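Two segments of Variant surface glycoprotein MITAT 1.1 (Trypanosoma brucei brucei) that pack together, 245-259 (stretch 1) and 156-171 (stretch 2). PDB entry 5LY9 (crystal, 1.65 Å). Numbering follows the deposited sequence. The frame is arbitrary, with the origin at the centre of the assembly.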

# COMPACT_ATOMS: atom_id res chain seq x y z
N ALA A 245 -1.14 8.81 -16.92
CA ALA A 245 -1.04 9.00 -15.47
C ALA A 245 -2.32 9.57 -14.86
O ALA A 245 -2.66 9.27 -13.70
CB ALA A 245 0.15 9.86 -15.09
N TRP A 246 -3.03 10.43 -15.62
CA TRP A 246 -4.28 11.04 -15.17
C TRP A 246 -5.40 10.01 -15.17
O TRP A 246 -6.15 9.94 -14.21
CB TRP A 246 -4.67 12.20 -16.07
CG TRP A 246 -3.67 13.30 -16.04
CD1 TRP A 246 -2.52 13.41 -16.76
CD2 TRP A 246 -3.77 14.51 -15.30
NE1 TRP A 246 -1.92 14.61 -16.52
CE2 TRP A 246 -2.67 15.31 -15.63
CE3 TRP A 246 -4.69 14.99 -14.38
CZ2 TRP A 246 -2.46 16.59 -15.03
CZ3 TRP A 246 -4.47 16.23 -13.80
CH2 TRP A 246 -3.39 17.00 -14.12
N HIS A 247 -5.47 9.19 -16.19
CA HIS A 247 -6.44 8.11 -16.19
C HIS A 247 -6.16 7.15 -15.04
O HIS A 247 -7.10 6.73 -14.37
CB HIS A 247 -6.32 7.30 -17.49
CG HIS A 247 -7.33 6.21 -17.57
ND1 HIS A 247 -7.14 5.01 -16.96
CD2 HIS A 247 -8.57 6.19 -18.08
CE1 HIS A 247 -8.22 4.25 -17.14
NE2 HIS A 247 -9.07 4.93 -17.88
N GLU A 248 -4.87 6.84 -14.78
CA GLU A 248 -4.53 5.89 -13.77
C GLU A 248 -4.88 6.37 -12.35
O GLU A 248 -5.48 5.62 -11.58
CB GLU A 248 -3.05 5.51 -13.86
CG GLU A 248 -2.61 4.61 -12.72
CD GLU A 248 -3.21 3.20 -12.72
OE1 GLU A 248 -3.91 2.78 -13.66
OE2 GLU A 248 -2.95 2.49 -11.75
N ALA A 249 -4.58 7.63 -12.00
CA ALA A 249 -5.02 8.14 -10.68
C ALA A 249 -6.53 8.15 -10.55
O ALA A 249 -7.04 7.82 -9.50
CB ALA A 249 -4.49 9.50 -10.39
N TRP A 250 -7.23 8.49 -11.62
CA TRP A 250 -8.67 8.51 -11.57
C TRP A 250 -9.31 7.15 -11.35
O TRP A 250 -10.14 6.96 -10.44
CB TRP A 250 -9.22 9.21 -12.81
CG TRP A 250 -10.66 9.07 -13.03
CD1 TRP A 250 -11.65 9.71 -12.38
CD2 TRP A 250 -11.27 8.31 -14.07
NE1 TRP A 250 -12.89 9.35 -12.94
CE2 TRP A 250 -12.67 8.46 -13.95
CE3 TRP A 250 -10.76 7.44 -15.03
CZ2 TRP A 250 -13.59 7.80 -14.81
CZ3 TRP A 250 -11.65 6.80 -15.92
CH2 TRP A 250 -13.06 6.96 -15.75
N GLU A 251 -8.93 6.22 -12.19
CA GLU A 251 -9.44 4.84 -12.10
C GLU A 251 -9.02 4.19 -10.79
O GLU A 251 -9.85 3.57 -10.10
CB GLU A 251 -8.97 4.03 -13.28
CG GLU A 251 -9.49 2.61 -13.24
CD GLU A 251 -9.23 1.84 -14.51
OE1 GLU A 251 -10.01 2.04 -15.49
OE2 GLU A 251 -8.23 1.09 -14.53
N ALA A 252 -7.76 4.37 -10.38
CA ALA A 252 -7.33 3.74 -9.15
C ALA A 252 -8.11 4.31 -7.97
O ALA A 252 -8.45 3.60 -7.03
CB ALA A 252 -5.85 3.95 -8.94
N ARG A 253 -8.36 5.62 -7.98
CA ARG A 253 -9.12 6.16 -6.89
C ARG A 253 -10.51 5.56 -6.82
O ARG A 253 -11.02 5.19 -5.75
CB ARG A 253 -9.15 7.70 -6.95
CG ARG A 253 -9.37 8.28 -5.55
CD ARG A 253 -9.45 9.75 -5.50
NE ARG A 253 -9.23 10.22 -4.13
CZ ARG A 253 -9.38 11.48 -3.75
NH1 ARG A 253 -9.80 12.44 -4.64
NH2 ARG A 253 -9.04 11.81 -2.48
N ASN A 254 -11.14 5.44 -7.99
CA ASN A 254 -12.49 4.87 -8.01
C ASN A 254 -12.49 3.44 -7.56
O ASN A 254 -13.54 2.98 -7.01
CB ASN A 254 -13.05 4.95 -9.41
CG ASN A 254 -13.59 6.29 -9.72
OD1 ASN A 254 -13.95 7.04 -8.80
ND2 ASN A 254 -13.65 6.61 -11.02
N ARG A 255 -11.41 2.70 -7.80
CA ARG A 255 -11.36 1.25 -7.45
C ARG A 255 -10.79 0.89 -6.09
O ARG A 255 -10.64 -0.33 -5.79
CB ARG A 255 -10.66 0.46 -8.58
CG ARG A 255 -11.57 0.61 -9.77
CD ARG A 255 -11.13 -0.00 -11.04
NE ARG A 255 -12.14 0.31 -12.07
CZ ARG A 255 -12.14 -0.25 -13.28
NH1 ARG A 255 -11.24 -1.18 -13.60
NH2 ARG A 255 -13.05 0.11 -14.15
N GLU A 256 -10.64 1.87 -5.21
CA GLU A 256 -10.07 1.62 -3.89
C GLU A 256 -10.99 0.68 -3.12
O GLU A 256 -12.23 0.90 -3.00
CB GLU A 256 -9.99 2.90 -3.08
CG GLU A 256 -8.96 3.85 -3.63
CD GLU A 256 -9.04 5.27 -3.07
OE1 GLU A 256 -10.05 5.61 -2.50
OE2 GLU A 256 -8.05 6.05 -3.27
N ALA A 257 -10.37 -0.34 -2.49
CA ALA A 257 -11.08 -1.18 -1.48
C ALA A 257 -11.35 -0.33 -0.24
O ALA A 257 -10.49 0.42 0.19
CB ALA A 257 -10.23 -2.39 -1.08
N LYS A 258 -12.51 -0.54 0.36
CA LYS A 258 -12.95 0.15 1.53
C LYS A 258 -13.29 -0.83 2.62
O LYS A 258 -13.81 -1.94 2.37
CB LYS A 258 -14.20 0.95 1.24
CG LYS A 258 -14.23 1.86 -0.01
CD LYS A 258 -13.44 3.11 0.17
CE LYS A 258 -13.39 3.87 -1.14
NZ LYS A 258 -12.66 5.16 -0.94
N ALA A 259 -13.06 -0.41 3.84
CA ALA A 259 -13.37 -1.20 4.99
C ALA A 259 -14.85 -1.55 5.09
O ALA A 259 -15.21 -2.67 5.54
CB ALA A 259 -12.91 -0.46 6.25
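Stretch 2 156-171: AATRTELTQTGYPNLQ

An irregular segment, residues 156-171, lies along one side of a helix and the loop that follows it, held mainly by helix side chains that donate hydrogen bonds to its backbone carbonyls and, at one end, by an aromatic and aliphatic cluster. Stretch 1 is helical from Ala245 to Asn254; Arg255 is the first residue to leave helical phi/psi, and Glu256 to Ala259 continue as loop. Stretch 2 has no regular helix or strand, so no crossing angle applies, but the two stretches run in opposite directions: CA of Trp250 is 6.6 Å from CA of Gly166, CA of Asn254 is 6.1 Å from CA of Gln164, and the ends diverge to 13.0 Å between CA of Lys258 and CA of Ala156.

At the start of the helix segment, Tyr167 points toward it. Its OH donates to Trp246 O (2.8 Å), a carbonyl that also accepts the helical bond from Trp250 N (3.2 Å). The edge of Trp246 meets the face of the Tyr167 ring, with centroids 5.1 Å apart and planes at 77°, while Trp246 CZ3 touches Leu170 CD1 at 3.3 Å. A type I turn from Tyr167 to Leu170 brings both side chains to this tryptophan.

One turn on, Gln164 O accepts two hydrogen bonds, from Trp250 NE1 (2.8 Å) and from Asn254 ND2 (3.3 Å), so side chains a helical turn apart grip the same carbonyl. Stretch 2 bends tightly here: Thr163 N bonds to Gly166 O (2.8 Å), and Thr163 OG1 accepts from Gly166 N (3.2 Å). At the phi/psi of Gly166 (163/-143), a CB would jam against the preceding carbonyl, which calls for glycine. Leu162 points toward the helix, its CD1 3.8 Å from Trp250 CD1 and its CD2 4.2 Å from Ala249 CB.

Arg253, extended with chi1 to chi3 all t, has the largest area covered by stretch 2. Its NH2 donates to Thr158 O (2.9 Å) and its NH1, weakly, to Leu162 O (2.9 Å), both oxygens lying near the guanidinium plane. One face is left to Arg159, whose guanidinium stacks flat on it, centres 3.9 Å apart and planes at 11°. These like charges are accompanied by a nearby carboxylate: Glu256 OE1 forms salt bridges with Arg159 NH2 (3.1 Å) and Lys258 NZ (3.1 Å). Water 1 joins the group, accepting from Arg159 NH1 (2.9 Å) and Lys258 NZ (2.9 Å) and donating to Arg253 O (2.7 Å).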

# COMPACT_ATOMS: atom_id res chain seq x y z
N ALA A 156 -7.75 11.85 6.18
CA ALA A 156 -8.97 11.86 5.41
C ALA A 156 -8.70 12.92 4.33
O ALA A 156 -8.59 14.10 4.64
CB ALA A 156 -10.12 12.24 6.27
N ALA A 157 -8.64 12.48 3.09
CA ALA A 157 -8.41 13.37 1.93
C ALA A 157 -9.69 14.03 1.43
O ALA A 157 -10.84 13.56 1.67
CB ALA A 157 -7.80 12.55 0.85
N THR A 158 -9.54 15.15 0.75
CA THR A 158 -10.67 15.78 0.12
C THR A 158 -11.04 15.02 -1.15
O THR A 158 -10.26 14.27 -1.66
CB THR A 158 -10.44 17.24 -0.14
OG1 THR A 158 -9.30 17.44 -1.01
CG2 THR A 158 -10.24 17.98 1.16
N ARG A 159 -12.26 15.25 -1.63
CA ARG A 159 -12.80 14.56 -2.76
C ARG A 159 -13.44 15.49 -3.75
O ARG A 159 -14.31 15.08 -4.55
CB ARG A 159 -13.89 13.60 -2.20
CG ARG A 159 -13.25 12.50 -1.38
CD ARG A 159 -12.92 11.32 -2.25
NE ARG A 159 -12.28 10.23 -1.52
CZ ARG A 159 -11.97 9.06 -2.09
NH1 ARG A 159 -12.23 8.79 -3.35
NH2 ARG A 159 -11.38 8.15 -1.34
N THR A 160 -12.92 16.73 -3.81
CA THR A 160 -13.47 17.69 -4.74
C THR A 160 -12.69 17.83 -5.98
O THR A 160 -13.24 18.31 -7.02
CB THR A 160 -13.56 19.09 -4.05
OG1 THR A 160 -12.41 19.37 -3.26
CG2 THR A 160 -14.80 19.08 -3.14
N GLU A 161 -11.37 17.51 -5.93
CA GLU A 161 -10.53 17.80 -7.08
C GLU A 161 -10.43 16.60 -8.03
O GLU A 161 -10.24 16.79 -9.25
CB GLU A 161 -9.16 18.31 -6.69
CG GLU A 161 -9.19 19.41 -5.62
CD GLU A 161 -10.14 20.55 -6.00
OE1 GLU A 161 -10.16 21.00 -7.17
OE2 GLU A 161 -10.94 20.93 -5.08
N LEU A 162 -10.60 15.40 -7.49
CA LEU A 162 -10.56 14.18 -8.31
C LEU A 162 -11.72 13.34 -7.85
O LEU A 162 -11.70 12.78 -6.74
CB LEU A 162 -9.23 13.44 -8.13
CG LEU A 162 -9.16 12.03 -8.77
CD1 LEU A 162 -9.68 12.12 -10.21
CD2 LEU A 162 -7.76 11.40 -8.67
N THR A 163 -12.78 13.40 -8.63
CA THR A 163 -14.07 12.81 -8.24
C THR A 163 -14.29 11.54 -9.01
O THR A 163 -13.44 11.15 -9.80
CB THR A 163 -15.21 13.77 -8.55
OG1 THR A 163 -15.31 13.86 -9.97
CG2 THR A 163 -14.94 15.18 -8.01
N GLN A 164 -15.45 10.90 -8.81
CA GLN A 164 -15.82 9.74 -9.62
C GLN A 164 -15.82 10.03 -11.10
O GLN A 164 -15.50 9.16 -11.87
CB GLN A 164 -17.19 9.17 -9.25
CG GLN A 164 -17.11 8.49 -7.89
CD GLN A 164 -18.37 7.61 -7.59
OE1 GLN A 164 -19.12 7.22 -8.50
NE2 GLN A 164 -18.58 7.32 -6.33
N THR A 165 -16.17 11.26 -11.47
CA THR A 165 -16.33 11.63 -12.84
C THR A 165 -15.03 12.01 -13.51
O THR A 165 -14.79 11.70 -14.67
CB THR A 165 -17.37 12.78 -12.91
OG1 THR A 165 -18.62 12.25 -12.40
CG2 THR A 165 -17.56 13.19 -14.36
N GLY A 166 -14.19 12.72 -12.76
CA GLY A 166 -12.95 13.20 -13.32
C GLY A 166 -12.32 14.30 -12.49
O GLY A 166 -12.36 14.26 -11.31
N TYR A 167 -11.72 15.25 -13.16
CA TYR A 167 -11.05 16.39 -12.53
C TYR A 167 -11.83 17.66 -12.86
O TYR A 167 -11.54 18.38 -13.84
CB TYR A 167 -9.62 16.51 -13.06
CG TYR A 167 -8.78 15.26 -12.88
CD1 TYR A 167 -8.86 14.20 -13.81
CD2 TYR A 167 -7.90 15.15 -11.81
CE1 TYR A 167 -7.99 13.07 -13.63
CE2 TYR A 167 -7.07 14.10 -11.66
CZ TYR A 167 -7.13 13.06 -12.55
OH TYR A 167 -6.29 11.99 -12.31
N PRO A 168 -12.84 17.94 -12.06
CA PRO A 168 -13.86 18.94 -12.53
C PRO A 168 -13.38 20.37 -12.59
O PRO A 168 -13.93 21.16 -13.37
CB PRO A 168 -14.97 18.83 -11.47
CG PRO A 168 -14.29 18.23 -10.30
CD PRO A 168 -13.30 17.26 -10.85
N ASN A 169 -12.35 20.70 -11.80
CA ASN A 169 -11.89 22.09 -11.75
C ASN A 169 -10.77 22.42 -12.72
O ASN A 169 -10.44 23.61 -12.90
CB ASN A 169 -11.56 22.48 -10.32
CG ASN A 169 -12.78 22.43 -9.44
OD1 ASN A 169 -13.85 22.86 -9.85
ND2 ASN A 169 -12.62 21.94 -8.22
N LEU A 170 -10.14 21.41 -13.34
CA LEU A 170 -9.16 21.66 -14.37
C LEU A 170 -9.77 22.24 -15.59
O LEU A 170 -10.79 21.73 -16.12
CB LEU A 170 -8.38 20.39 -14.77
CG LEU A 170 -7.56 19.73 -13.66
CD1 LEU A 170 -6.58 18.73 -14.24
CD2 LEU A 170 -6.87 20.56 -12.64
N GLN A 171 -9.17 23.32 -16.06
CA GLN A 171 -9.66 24.01 -17.23
C GLN A 171 -9.26 23.30 -18.48
O GLN A 171 -8.32 22.46 -18.47
CB GLN A 171 -9.04 25.42 -17.28
CG GLN A 171 -9.34 26.23 -16.04
CD GLN A 171 -10.83 26.30 -15.80
OE1 GLN A 171 -11.38 25.57 -14.95
NE2 GLN A 171 -11.49 27.01 -16.65
O HOH W 1 -12.71 6.00 -3.74
O HOH W 2 -11.46 9.18 -9.00